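Local atomic coordinates of lysin (Enterococcus phage IMEEF1, PDB entry 6IST), a protein that binds calcium and, as a phage lysin with a CHAP domain, probably cleaves the peptidoglycan of enterococcal cell walls. Residues 28-33 with 50-55; 78-83 with 106-111; 17-22 with 33-38; 39-44 with 137-142. One frame throughout, in Å; residues are numbered along the deposited sequence.

Contact 1 of 4, residues 28-33 with 50-55. With CA (calcium ion), chain E.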
loop_
_atom_site.group_PDB
_atom_site.type_symbol
_atom_site.label_atom_id
_atom_site.label_comp_id
_atom_site.label_asym_id
_atom_site.label_seq_id
_atom_site.Cartn_x
_atom_site.Cartn_y
_atom_site.Cartn_z
ATOM N N GLN C 28 14.388 3.932 -22.630
ATOM C CA GLN C 28 14.309 2.600 -23.155
ATOM C C GLN C 28 12.867 2.128 -23.346
ATOM O O GLN C 28 11.929 2.814 -22.897
ATOM C CB GLN C 28 15.035 1.669 -22.221
ATOM C CG GLN C 28 16.531 2.036 -22.092
ATOM C CD GLN C 28 17.329 1.717 -23.343
ATOM O OE1 GLN C 28 17.151 0.666 -23.987
ATOM N NE2 GLN C 28 18.247 2.603 -23.698
ATOM N N CYS C 29 12.702 0.967 -23.948
ATOM C CA CYS C 29 11.326 0.468 -24.191
ATOM C C CYS C 29 10.529 0.204 -22.929
ATOM O O CYS C 29 9.343 0.647 -22.791
ATOM C CB CYS C 29 11.322 -0.678 -25.117
ATOM S SG CYS C 29 11.912 -2.259 -24.419
ATOM N N MET C 30 11.177 -0.435 -21.955
ATOM C CA MET C 30 10.463 -0.728 -20.707
ATOM C C MET C 30 10.055 0.533 -19.929
ATOM O O MET C 30 9.052 0.520 -19.193
ATOM C CB MET C 30 11.326 -1.718 -19.876
ATOM C CG MET C 30 10.665 -2.560 -18.779
ATOM S SD MET C 30 9.059 -3.336 -19.031
ATOM C CE MET C 30 9.000 -4.483 -17.595
ATOM N N ASP C 31 10.842 1.623 -20.027
ATOM C CA ASP C 31 10.503 2.871 -19.426
ATOM C C ASP C 31 9.092 3.341 -19.763
ATOM O O ASP C 31 8.442 3.872 -18.912
ATOM C CB ASP C 31 11.490 3.975 -19.767
ATOM C CG ASP C 31 12.829 3.786 -19.074
ATOM O OD1 ASP C 31 12.886 3.822 -17.827
ATOM O OD2 ASP C 31 13.830 3.620 -19.784
ATOM N N LEU C 32 8.665 3.188 -21.021
ATOM C CA LEU C 32 7.337 3.628 -21.382
ATOM C C LEU C 32 6.266 2.797 -20.710
ATOM O O LEU C 32 5.320 3.328 -20.106
ATOM C CB LEU C 32 7.130 3.491 -22.904
ATOM C CG LEU C 32 5.736 3.900 -23.389
ATOM C CD1 LEU C 32 5.497 5.313 -22.924
ATOM C CD2 LEU C 32 5.697 3.844 -24.898
ATOM N N THR C 33 6.430 1.475 -20.787
ATOM C CA THR C 33 5.453 0.555 -20.216
ATOM C C THR C 33 5.395 0.787 -18.732
ATOM O O THR C 33 4.327 0.803 -18.138
ATOM C CB THR C 33 5.851 -0.913 -20.563
ATOM O OG1 THR C 33 5.522 -1.135 -21.972
ATOM C CG2 THR C 33 5.106 -1.951 -19.718
ATOM N N ILE C 50 11.505 -8.644 -21.317
ATOM C CA ILE C 50 11.298 -10.032 -21.387
ATOM C C ILE C 50 10.714 -10.619 -20.113
ATOM O O ILE C 50 10.059 -11.641 -20.158
ATOM C CB ILE C 50 12.636 -10.761 -21.720
ATOM C CG1 ILE C 50 12.430 -12.241 -22.069
ATOM C CG2 ILE C 50 13.699 -10.588 -20.611
ATOM C CD1 ILE C 50 11.562 -12.374 -23.310
ATOM N N ALA C 51 10.995 -9.990 -18.971
ATOM C CA ALA C 51 10.393 -10.390 -17.703
ATOM C C ALA C 51 8.891 -10.182 -17.674
ATOM O O ALA C 51 8.201 -10.832 -16.883
ATOM C CB ALA C 51 10.998 -9.675 -16.533
ATOM N N LEU C 52 8.333 -9.338 -18.551
ATOM C CA LEU C 52 6.848 -9.359 -18.664
ATOM C C LEU C 52 6.191 -10.732 -19.044
ATOM O O LEU C 52 4.977 -10.956 -18.875
ATOM C CB LEU C 52 6.441 -8.289 -19.681
ATOM C CG LEU C 52 6.713 -6.835 -19.305
ATOM C CD1 LEU C 52 6.564 -5.917 -20.508
ATOM C CD2 LEU C 52 5.852 -6.336 -18.135
ATOM N N VAL C 53 6.932 -11.655 -19.617
ATOM C CA VAL C 53 6.394 -12.956 -20.036
ATOM C C VAL C 53 5.927 -13.710 -18.810
ATOM O O VAL C 53 4.922 -14.375 -18.829
ATOM C CB VAL C 53 7.457 -13.784 -20.803
ATOM C CG1 VAL C 53 7.060 -15.243 -20.930
ATOM C CG2 VAL C 53 7.635 -13.236 -22.169
ATOM N N ASP C 54 6.658 -13.615 -17.722
ATOM C CA ASP C 54 6.274 -14.507 -16.631
ATOM C C ASP C 54 6.259 -13.910 -15.215
ATOM O O ASP C 54 5.929 -14.608 -14.276
ATOM C CB ASP C 54 7.258 -15.682 -16.685
ATOM C CG ASP C 54 8.652 -15.265 -16.276
ATOM O OD1 ASP C 54 9.384 -16.153 -15.773
ATOM O OD2 ASP C 54 9.020 -14.076 -16.463
ATOM N N GLN C 55 6.486 -12.626 -15.057
ATOM C CA GLN C 55 6.400 -12.061 -13.705
ATOM C C GLN C 55 4.941 -12.027 -13.250
ATOM O O GLN C 55 4.000 -11.981 -14.063
ATOM C CB GLN C 55 7.008 -10.690 -13.646
ATOM C CG GLN C 55 6.201 -9.590 -14.306
ATOM C CD GLN C 55 6.979 -8.272 -14.399
ATOM O OE1 GLN C 55 6.659 -7.355 -13.693
ATOM N NE2 GLN C 55 7.989 -8.183 -15.279
HETATM CA CA CA E . 15.714 4.574 -18.467
#
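With CG of Met30 anti to the backbone N (chi1 -160°) and a bend at chi2, the thioether leaves the first turn of helix 29-41 and ends against Leu52, whose own CG lies anti to the carbonyl carbon (chi1 -66°). The two side chains meet tip to tip: Met30 CE stands 3.7 Å from Leu52 CD2, and Met30 SD is 3.9 Å from Leu52 CD1. Thr33, one turn further along the helix, adds a looser touch through its methyl group, CG2 lying 4.3 Å from Leu52 CD1, while its hydroxyl bonds to Thr91. On the loop side, Gln55 NE2 has Tyr46 O as its main acceptor. It also reaches Ala51 O at 3.1 Å, from above the carbonyl plane, and that oxygen accepts from the backbone N of Asp54 and Gln55 as well. At the start of the helix, Asp31 OD2 binds the calcium ion at 2.5 Å and takes the backbone N-H of Gln28 on its anti lone pair, the N to OD2 distance being 2.9 Å. Cys29, which precedes Met30, probably forms a Cys-His-Asp triad with His90 and Asp108, as in CHAP peptidases. No hydrogen bond crosses between 28-33 and 50-55, so the join is apolar and rests on van der Waals contact between Met30, Thr33 and Leu52, whereas the calcium ion ties the helix start to the preceding loop.

Contact 2 of 4, residues 78-83 with 106-111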
loop_
_atom_site.group_PDB
_atom_site.type_symbol
_atom_site.label_atom_id
_atom_site.label_comp_id
_atom_site.label_asym_id
_atom_site.label_seq_id
_atom_site.Cartn_x
_atom_site.Cartn_y
_atom_site.Cartn_z
ATOM N N MET C 78 2.277 -4.766 -25.156
ATOM C CA MET C 78 2.822 -5.696 -26.081
ATOM C C MET C 78 4.114 -6.178 -25.569
ATOM O O MET C 78 4.922 -5.422 -24.987
ATOM C CB MET C 78 3.097 -4.971 -27.392
ATOM C CG MET C 78 1.900 -4.382 -28.030
ATOM S SD MET C 78 0.587 -5.485 -28.477
ATOM C CE MET C 78 1.541 -6.876 -29.178
ATOM N N ILE C 79 4.328 -7.427 -25.790
ATOM C CA ILE C 79 5.533 -8.115 -25.419
ATOM C C ILE C 79 6.159 -8.833 -26.605
ATOM O O ILE C 79 5.541 -9.731 -27.200
ATOM C CB ILE C 79 5.216 -9.144 -24.316
ATOM C CG1 ILE C 79 4.329 -8.598 -23.184
ATOM C CG2 ILE C 79 6.538 -9.706 -23.772
ATOM C CD1 ILE C 79 3.808 -9.710 -22.315
ATOM N N TRP C 80 7.418 -8.503 -26.904
ATOM C CA TRP C 80 8.229 -9.222 -27.841
ATOM C C TRP C 80 9.153 -10.067 -27.059
ATOM O O TRP C 80 9.879 -9.524 -26.163
ATOM C CB TRP C 80 9.021 -8.301 -28.658
ATOM C CG TRP C 80 8.347 -7.566 -29.759
ATOM C CD1 TRP C 80 8.417 -7.862 -31.115
ATOM C CD2 TRP C 80 7.506 -6.396 -29.660
ATOM N NE1 TRP C 80 7.698 -6.927 -31.832
ATOM C CE2 TRP C 80 7.105 -6.048 -30.978
ATOM C CE3 TRP C 80 7.028 -5.659 -28.623
ATOM C CZ2 TRP C 80 6.262 -4.943 -31.215
ATOM C CZ3 TRP C 80 6.236 -4.511 -28.852
ATOM C CH2 TRP C 80 5.853 -4.210 -30.157
ATOM N N GLY C 81 9.154 -11.356 -27.367
ATOM C CA GLY C 81 10.035 -12.283 -26.592
ATOM C C GLY C 81 10.627 -13.445 -27.342
ATOM O O GLY C 81 11.109 -14.378 -26.684
ATOM N N LEU C 82 10.543 -13.462 -28.667
ATOM C CA LEU C 82 10.936 -14.617 -29.486
ATOM C C LEU C 82 12.031 -14.239 -30.392
ATOM O O LEU C 82 12.121 -13.100 -30.832
ATOM C CB LEU C 82 9.782 -15.150 -30.320
ATOM C CG LEU C 82 8.626 -15.595 -29.392
ATOM C CD1 LEU C 82 7.391 -15.893 -30.248
ATOM C CD2 LEU C 82 9.018 -16.783 -28.569
ATOM N N GLY C 83 12.912 -15.182 -30.697
ATOM C CA GLY C 83 13.969 -14.875 -31.666
ATOM C C GLY C 83 15.014 -13.946 -31.060
ATOM O O GLY C 83 15.464 -14.161 -29.911
ATOM N N SER C 106 1.473 0.156 -32.253
ATOM C CA SER C 106 1.816 0.440 -30.891
ATOM C C SER C 106 2.747 1.697 -30.790
ATOM O O SER C 106 3.426 2.069 -31.763
ATOM C CB SER C 106 2.377 -0.829 -30.173
ATOM O OG SER C 106 3.651 -1.185 -30.704
ATOM N N VAL C 107 2.764 2.367 -29.627
ATOM C CA VAL C 107 3.690 3.450 -29.346
ATOM C C VAL C 107 4.761 2.843 -28.479
ATOM O O VAL C 107 4.432 2.164 -27.478
ATOM C CB VAL C 107 2.998 4.564 -28.611
ATOM C CG1 VAL C 107 3.974 5.509 -28.002
ATOM C CG2 VAL C 107 2.094 5.252 -29.577
ATOM N N ASP C 108 5.971 2.926 -28.958
ATOM C CA ASP C 108 7.108 2.236 -28.349
ATOM C C ASP C 108 8.248 3.237 -28.261
ATOM O O ASP C 108 8.403 4.102 -29.135
ATOM C CB ASP C 108 7.710 1.102 -29.187
ATOM C CG ASP C 108 6.735 0.060 -29.777
ATOM O OD1 ASP C 108 5.539 -0.045 -29.454
ATOM O OD2 ASP C 108 7.309 -0.831 -30.476
ATOM N N GLN C 109 9.088 3.110 -27.217
ATOM C CA GLN C 109 10.404 3.768 -27.188
ATOM C C GLN C 109 11.456 2.857 -27.601
ATOM O O GLN C 109 11.343 1.641 -27.398
ATOM C CB GLN C 109 10.730 4.300 -25.788
ATOM C CG GLN C 109 9.812 5.409 -25.399
ATOM C CD GLN C 109 10.063 6.048 -24.058
ATOM O OE1 GLN C 109 9.611 7.170 -23.857
ATOM N NE2 GLN C 109 10.693 5.345 -23.115
ATOM N N ASN C 110 12.496 3.436 -28.196
ATOM C CA ASN C 110 13.689 2.691 -28.559
ATOM C C ASN C 110 13.505 1.661 -29.623
ATOM O O ASN C 110 14.216 0.617 -29.665
ATOM C CB ASN C 110 14.375 2.091 -27.329
ATOM C CG ASN C 110 15.891 2.055 -27.492
ATOM O OD1 ASN C 110 16.460 2.861 -28.192
ATOM N ND2 ASN C 110 16.518 1.100 -26.882
ATOM N N TRP C 111 12.589 1.950 -30.540
ATOM C CA TRP C 111 12.339 1.102 -31.700
ATOM C C TRP C 111 12.982 1.769 -32.895
ATOM O O TRP C 111 13.827 1.146 -33.554
ATOM C CB TRP C 111 10.843 0.836 -31.953
ATOM C CG TRP C 111 10.581 0.021 -33.195
ATOM C CD1 TRP C 111 10.300 0.503 -34.457
ATOM C CD2 TRP C 111 10.689 -1.374 -33.318
ATOM N NE1 TRP C 111 10.182 -0.516 -35.321
ATOM C CE2 TRP C 111 10.364 -1.699 -34.650
ATOM C CE3 TRP C 111 10.900 -2.412 -32.403
ATOM C CZ2 TRP C 111 10.331 -2.996 -35.115
ATOM C CZ3 TRP C 111 10.874 -3.684 -32.852
ATOM C CH2 TRP C 111 10.576 -3.989 -34.214
#
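Met78, in strand 77-80, touches Ser106 through its chain near the backbone, CG lying 4.2 Å from Ser106 CB. Trp80, two residues on, carries most of the contact. Its CG is anti to the carbonyl carbon (chi1 -77°), and the far end of the six-membered ring reaches across to strand 103-108. There CH2 meets Ser106 OG at the ring edge, in plane, at 3.8 Å, and approaches Asp108 OD2 obliquely at 3.7 Å, with the indole and carboxylate planes 76° apart. The ring of Trp111 lies further along, its six-membered ring 6.0 Å by centroids from the five-membered ring of Trp80 and inclined to it by 34°. Ser106 OG donates to Asp108 OD1 in a short bond of 2.5 Å, meeting it on the syn side but somewhat out of the carboxylate plane, which probably helps to fix the rotation of the carboxylate. The other oxygen, OD2, is hydrogen-bonded to NE2 of both His90 and His127. Strand 90-94 runs between these two strands in the antiparallel six-stranded sheet, and the arrangement of Cys29, His90 and Asp108 is consistent with the Cys-His-Asp triad of a CHAP-type cysteine peptidase, with Asp108 probably the acid.

Contact 3 of 4, residues 17-22 with 33-38. With CA (calcium ion), chain E.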
loop_
_atom_site.group_PDB
_atom_site.type_symbol
_atom_site.label_atom_id
_atom_site.label_comp_id
_atom_site.label_asym_id
_atom_site.label_seq_id
_atom_site.Cartn_x
_atom_site.Cartn_y
_atom_site.Cartn_z
ATOM N N LYS C 17 8.326 12.538 -27.660
ATOM C CA LYS C 17 9.028 12.798 -26.405
ATOM C C LYS C 17 9.460 11.441 -25.847
ATOM O O LYS C 17 9.131 10.404 -26.378
ATOM C CB LYS C 17 8.087 13.432 -25.390
ATOM C CG LYS C 17 7.390 14.710 -25.834
ATOM C CD LYS C 17 6.007 14.771 -25.198
ATOM C CE LYS C 17 5.192 15.951 -25.713
ATOM N NZ LYS C 17 3.851 15.905 -25.062
ATOM N N GLY C 18 10.092 11.449 -24.698
ATOM C CA GLY C 18 10.496 10.180 -24.082
ATOM C C GLY C 18 10.357 10.288 -22.599
ATOM O O GLY C 18 10.436 11.388 -22.062
ATOM N N VAL C 19 10.120 9.159 -21.947
ATOM C CA VAL C 19 10.089 9.085 -20.520
ATOM C C VAL C 19 11.135 8.148 -20.034
ATOM O O VAL C 19 11.402 7.149 -20.669
ATOM C CB VAL C 19 8.725 8.706 -19.947
ATOM C CG1 VAL C 19 7.819 9.927 -20.074
ATOM C CG2 VAL C 19 8.107 7.496 -20.586
ATOM N N ASP C 20 11.763 8.515 -18.904
ATOM C CA ASP C 20 12.817 7.722 -18.281
ATOM C C ASP C 20 12.297 7.399 -16.889
ATOM O O ASP C 20 12.262 8.269 -16.055
ATOM C CB ASP C 20 14.146 8.524 -18.175
ATOM C CG ASP C 20 15.312 7.694 -17.559
ATOM O OD1 ASP C 20 15.109 6.484 -17.229
ATOM O OD2 ASP C 20 16.440 8.231 -17.417
ATOM N N ALA C 21 11.894 6.162 -16.653
ATOM C CA ALA C 21 11.261 5.780 -15.389
ATOM C C ALA C 21 12.245 5.337 -14.340
ATOM O O ALA C 21 11.939 5.378 -13.166
ATOM C CB ALA C 21 10.234 4.678 -15.615
ATOM N N ASP C 22 13.424 4.950 -14.754
ATOM C CA ASP C 22 14.319 4.314 -13.845
ATOM C C ASP C 22 15.644 4.981 -13.658
ATOM O O ASP C 22 16.364 4.562 -12.770
ATOM C CB ASP C 22 14.488 2.873 -14.239
ATOM C CG ASP C 22 15.236 2.679 -15.533
ATOM O OD1 ASP C 22 15.568 3.675 -16.277
ATOM O OD2 ASP C 22 15.534 1.486 -15.821
ATOM N N THR C 33 6.430 1.475 -20.787
ATOM C CA THR C 33 5.453 0.555 -20.216
ATOM C C THR C 33 5.395 0.787 -18.732
ATOM O O THR C 33 4.327 0.803 -18.138
ATOM C CB THR C 33 5.851 -0.913 -20.563
ATOM O OG1 THR C 33 5.522 -1.135 -21.972
ATOM C CG2 THR C 33 5.106 -1.951 -19.718
ATOM N N VAL C 34 6.543 0.956 -18.112
ATOM C CA VAL C 34 6.537 1.152 -16.656
ATOM C C VAL C 34 5.884 2.496 -16.276
ATOM O O VAL C 34 5.084 2.529 -15.380
ATOM C CB VAL C 34 7.948 1.105 -16.047
ATOM C CG1 VAL C 34 7.949 1.662 -14.631
ATOM C CG2 VAL C 34 8.470 -0.308 -16.168
ATOM N N ASP C 35 6.106 3.527 -17.071
ATOM C CA ASP C 35 5.541 4.809 -16.766
ATOM C C ASP C 35 4.036 4.689 -16.815
ATOM O O ASP C 35 3.306 5.197 -15.952
ATOM C CB ASP C 35 6.054 5.837 -17.735
ATOM C CG ASP C 35 5.478 7.251 -17.479
ATOM O OD1 ASP C 35 5.740 7.867 -16.415
ATOM O OD2 ASP C 35 4.741 7.737 -18.364
ATOM N N VAL C 36 3.541 4.224 -17.944
ATOM C CA VAL C 36 2.096 4.101 -18.093
ATOM C C VAL C 36 1.427 3.204 -17.054
ATOM O O VAL C 36 0.381 3.551 -16.457
ATOM C CB VAL C 36 1.740 3.640 -19.492
ATOM C CG1 VAL C 36 0.240 3.466 -19.651
ATOM C CG2 VAL C 36 2.333 4.569 -20.507
ATOM N N MET C 37 1.991 2.035 -16.794
ATOM C CA MET C 37 1.411 1.183 -15.837
ATOM C C MET C 37 1.450 1.837 -14.404
ATOM O O MET C 37 0.465 1.693 -13.655
ATOM C CB MET C 37 2.108 -0.171 -15.815
ATOM C CG MET C 37 1.752 -1.206 -16.926
ATOM S SD MET C 37 0.039 -1.508 -17.290
ATOM C CE MET C 37 -0.234 -0.306 -18.635
ATOM N N GLN C 38 2.545 2.477 -14.019
ATOM C CA GLN C 38 2.629 3.148 -12.721
ATOM C C GLN C 38 1.594 4.293 -12.584
ATOM O O GLN C 38 0.863 4.327 -11.657
ATOM C CB GLN C 38 3.994 3.719 -12.480
ATOM C CG GLN C 38 5.042 2.744 -12.093
ATOM C CD GLN C 38 6.322 3.456 -11.606
ATOM O OE1 GLN C 38 6.856 3.150 -10.541
ATOM N NE2 GLN C 38 6.758 4.464 -12.361
HETATM CA CA CA E . 15.714 4.574 -18.467
HETATM O O HOH W 1 9.336 6.195 -12.329
#
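Segment 17-22 runs as an irregular loop past the middle of helix 29-41, nearest at Ala21 and Asp35, whose CA atoms are 6.0 Å apart. Val19 and Asp35 cross at about a right angle, with Val19 CG2 3.9 Å from Asp35 CB, and both valine methyls lie near Asp35 OD2. That carboxylate is held by other partners, OD2 by the hydroxyl of Tyr10 and OD1 by a salt bridge to Arg39. Ala21 sets its methyl against Val34, CB to CG1 at 3.9 Å; CG1 is the branch anti to the backbone N (chi1 165°). Beyond it a water joins the two segments, donating to Ala21 O at 2.9 Å and accepting from Gln38 NE2 at 3.1 Å. Asp20 points away from the helix, and its OD1 and Asp22 OD1 each bind the calcium ion at 2.4 Å, a charge cluster that the metal would be expected to neutralise in part. The site is completed by Asp31 and the carbonyl oxygens of Trp24 and Gly26. The calcium-binding loop thus lies along one flank of helix 29-41, while Val36 packs on helix 4-13 and Thr33 and Met37 reach Val77 of strand 77-80.

Contact 4 of 4, residues 39-44 with 137-142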
loop_
_atom_site.group_PDB
_atom_site.type_symbol
_atom_site.label_atom_id
_atom_site.label_comp_id
_atom_site.label_asym_id
_atom_site.label_seq_id
_atom_site.Cartn_x
_atom_site.Cartn_y
_atom_site.Cartn_z
ATOM N N ARG C 39 1.489 5.164 -13.577
ATOM C CA ARG C 39 0.562 6.297 -13.475
ATOM C C ARG C 39 -0.879 5.868 -13.459
ATOM O O ARG C 39 -1.697 6.476 -12.766
ATOM C CB ARG C 39 0.636 7.155 -14.720
ATOM C CG ARG C 39 1.739 8.094 -14.717
ATOM C CD ARG C 39 1.661 8.967 -15.979
ATOM N NE ARG C 39 3.031 9.370 -16.110
ATOM C CZ ARG C 39 3.619 10.323 -15.400
ATOM N NH1 ARG C 39 2.935 11.118 -14.567
ATOM N NH2 ARG C 39 4.904 10.521 -15.598
ATOM N N PHE C 40 -1.241 4.888 -14.288
ATOM C CA PHE C 40 -2.635 4.533 -14.399
ATOM C C PHE C 40 -3.124 3.420 -13.501
ATOM O O PHE C 40 -4.295 3.434 -13.051
ATOM C CB PHE C 40 -2.981 4.225 -15.817
ATOM C CG PHE C 40 -3.032 5.462 -16.683
ATOM C CD1 PHE C 40 -4.214 6.190 -16.806
ATOM C CD2 PHE C 40 -1.939 5.854 -17.340
ATOM C CE1 PHE C 40 -4.228 7.364 -17.528
ATOM C CE2 PHE C 40 -1.913 7.016 -18.054
ATOM C CZ PHE C 40 -3.063 7.770 -18.156
ATOM N N PHE C 41 -2.287 2.450 -13.258
ATOM C CA PHE C 41 -2.683 1.285 -12.471
ATOM C C PHE C 41 -1.942 1.101 -11.151
ATOM O O PHE C 41 -2.228 0.173 -10.442
ATOM C CB PHE C 41 -2.490 0.054 -13.317
ATOM C CG PHE C 41 -3.429 -0.002 -14.454
ATOM C CD1 PHE C 41 -4.714 -0.377 -14.234
ATOM C CD2 PHE C 41 -3.030 0.360 -15.736
ATOM C CE1 PHE C 41 -5.591 -0.459 -15.298
ATOM C CE2 PHE C 41 -3.920 0.347 -16.775
ATOM C CZ PHE C 41 -5.206 -0.009 -16.534
ATOM N N GLY C 42 -0.980 1.945 -10.869
ATOM C CA GLY C 42 -0.212 1.850 -9.616
ATOM C C GLY C 42 0.635 0.575 -9.617
ATOM O O GLY C 42 1.043 0.113 -8.544
ATOM N N TRP C 43 0.936 0.042 -10.790
ATOM C CA TRP C 43 1.743 -1.200 -10.935
ATOM C C TRP C 43 3.107 -0.789 -11.503
ATOM O O TRP C 43 3.155 -0.168 -12.584
ATOM C CB TRP C 43 1.075 -2.152 -11.875
ATOM C CG TRP C 43 1.935 -3.391 -12.214
ATOM C CD1 TRP C 43 2.710 -4.096 -11.352
ATOM C CD2 TRP C 43 2.019 -4.051 -13.446
ATOM N NE1 TRP C 43 3.306 -5.121 -11.977
ATOM C CE2 TRP C 43 2.843 -5.163 -13.269
ATOM C CE3 TRP C 43 1.426 -3.866 -14.687
ATOM C CZ2 TRP C 43 3.153 -6.001 -14.295
ATOM C CZ3 TRP C 43 1.753 -4.699 -15.700
ATOM C CH2 TRP C 43 2.592 -5.767 -15.508
ATOM N N ARG C 44 4.218 -1.146 -10.836
ATOM C CA ARG C 44 5.576 -0.999 -11.435
ATOM C C ARG C 44 6.085 -2.390 -11.890
ATOM O O ARG C 44 6.525 -3.206 -11.078
ATOM C CB ARG C 44 6.565 -0.346 -10.441
ATOM C CG ARG C 44 7.953 -0.193 -10.990
ATOM C CD ARG C 44 8.911 0.586 -10.043
ATOM N NE ARG C 44 9.530 -0.410 -9.132
ATOM C CZ ARG C 44 10.487 -0.192 -8.207
ATOM N NH1 ARG C 44 10.960 -1.221 -7.489
ATOM N NH2 ARG C 44 11.019 1.019 -8.042
ATOM N N ARG C 137 -2.992 -7.610 -20.762
ATOM C CA ARG C 137 -4.225 -6.838 -20.886
ATOM C C ARG C 137 -4.613 -6.279 -19.517
ATOM O O ARG C 137 -4.991 -7.044 -18.617
ATOM C CB ARG C 137 -5.297 -7.730 -21.471
ATOM C CG ARG C 137 -6.628 -7.049 -21.579
ATOM C CD ARG C 137 -7.434 -7.736 -22.658
ATOM N NE ARG C 137 -6.661 -7.779 -23.911
ATOM C CZ ARG C 137 -6.854 -8.654 -24.912
ATOM N NH1 ARG C 137 -7.832 -9.558 -24.835
ATOM N NH2 ARG C 137 -6.097 -8.618 -25.995
ATOM N N PRO C 138 -4.450 -4.964 -19.319
ATOM C CA PRO C 138 -4.865 -4.324 -18.036
ATOM C C PRO C 138 -6.397 -4.344 -17.979
ATOM O O PRO C 138 -7.072 -4.448 -19.044
ATOM C CB PRO C 138 -4.408 -2.874 -18.149
ATOM C CG PRO C 138 -3.371 -2.892 -19.204
ATOM C CD PRO C 138 -3.790 -3.985 -20.188
ATOM N N PRO C 139 -6.924 -4.237 -16.795
ATOM C CA PRO C 139 -8.390 -4.190 -16.586
ATOM C C PRO C 139 -8.943 -2.774 -16.820
ATOM O O PRO C 139 -8.812 -1.904 -15.993
ATOM C CB PRO C 139 -8.530 -4.604 -15.149
ATOM C CG PRO C 139 -7.294 -4.189 -14.476
ATOM C CD PRO C 139 -6.208 -4.132 -15.512
ATOM N N TYR C 140 -9.503 -2.541 -17.987
ATOM C CA TYR C 140 -10.076 -1.254 -18.321
ATOM C C TYR C 140 -11.589 -1.289 -17.997
ATOM O O TYR C 140 -12.195 -2.348 -18.057
ATOM C CB TYR C 140 -9.890 -0.983 -19.807
ATOM C CG TYR C 140 -8.458 -0.667 -20.179
ATOM C CD1 TYR C 140 -7.836 0.459 -19.680
ATOM C CD2 TYR C 140 -7.713 -1.517 -20.994
ATOM C CE1 TYR C 140 -6.524 0.770 -20.017
ATOM C CE2 TYR C 140 -6.381 -1.213 -21.298
ATOM C CZ TYR C 140 -5.778 -0.089 -20.794
ATOM O OH TYR C 140 -4.406 0.191 -21.103
ATOM N N GLU C 141 -12.191 -0.135 -17.732
ATOM C CA GLU C 141 -13.684 0.015 -17.670
ATOM C C GLU C 141 -14.425 -0.460 -18.928
ATOM O O GLU C 141 -13.953 -0.251 -20.056
ATOM C CB GLU C 141 -14.057 1.497 -17.438
ATOM C CG GLU C 141 -15.549 1.799 -17.193
ATOM C CD GLU C 141 -15.983 3.203 -17.675
ATOM O OE1 GLU C 141 -16.758 3.285 -18.674
ATOM O OE2 GLU C 141 -15.565 4.224 -17.060
ATOM N N ALA C 142 -15.591 -1.082 -18.725
ATOM C CA ALA C 142 -16.558 -1.429 -19.797
ATOM C C ALA C 142 -16.133 -2.538 -20.794
ATOM O O ALA C 142 -16.835 -2.742 -21.798
ATOM C CB ALA C 142 -17.019 -0.170 -20.552
#
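The ring of Phe41 is the bump of this contact, pushed into a hollow formed by Pro138, Pro139 and Tyr140. Its far end, CZ and CE2, lies against Pro138 CB, with CZ at 3.4 Å from that atom and the two side chains crossing at about a right angle. One flank of the ring runs along Pro139, where CE1 lies 3.7 Å from the ring carbon CD and 3.6 Å from the carbonyl O of the same residue, the latter at the edge of the phenyl group. Tyr140 forms the remaining wall. Phe41 presents its edge to the tyrosine face in an offset edge-to-face pair, centroids 5.7 Å apart and planes at 67°, with Phe41 CZ 3.8 Å from Tyr140 CE1. Phe41 CG anti to the carbonyl carbon (chi1 -68°) sends the ring off the last turn of the helix toward this hollow. Directly after it, Gly42 has positive phi and turns the chain away from the helix into 43-44. The phenolic OH of Tyr140 bonds to Gly75 O. The contact therefore joins the C-terminal end of helix 29-41 to the chain leaving strand 132-137; Phe61 packs edge-to-face on Phe41, Tyr140 also touches Leu4 and Val7 of helix 4-13, and Gly42 is linked by backbone hydrogen bonding to Val215 at strand 215-219.

How the contacts relate
Helix 29-41 is common to contacts 1, 3 and 4, which follow one another from its start to its end; contacts 1 and 3 share Thr33 and both touch the calcium ion. Their centres are about 11 Å apart, and Asp31 OD1 is probably hydrogen-bonded to Ala21 N. Contact 2 lies in the six-stranded antiparallel sheet, its centre about 9 Å from that of contact 1, and Gln109 links it to Gln28 and Val19. Along the chain contact 1 crosses contacts 3 and 4, contact 2 follows 1 and 3, and contact 4 encloses contact 2. Contact 4, its centre about 19 Å from that of contact 2, lies away from the probable catalytic site, where helix and sheet place Cys29 and Asp108 around His90.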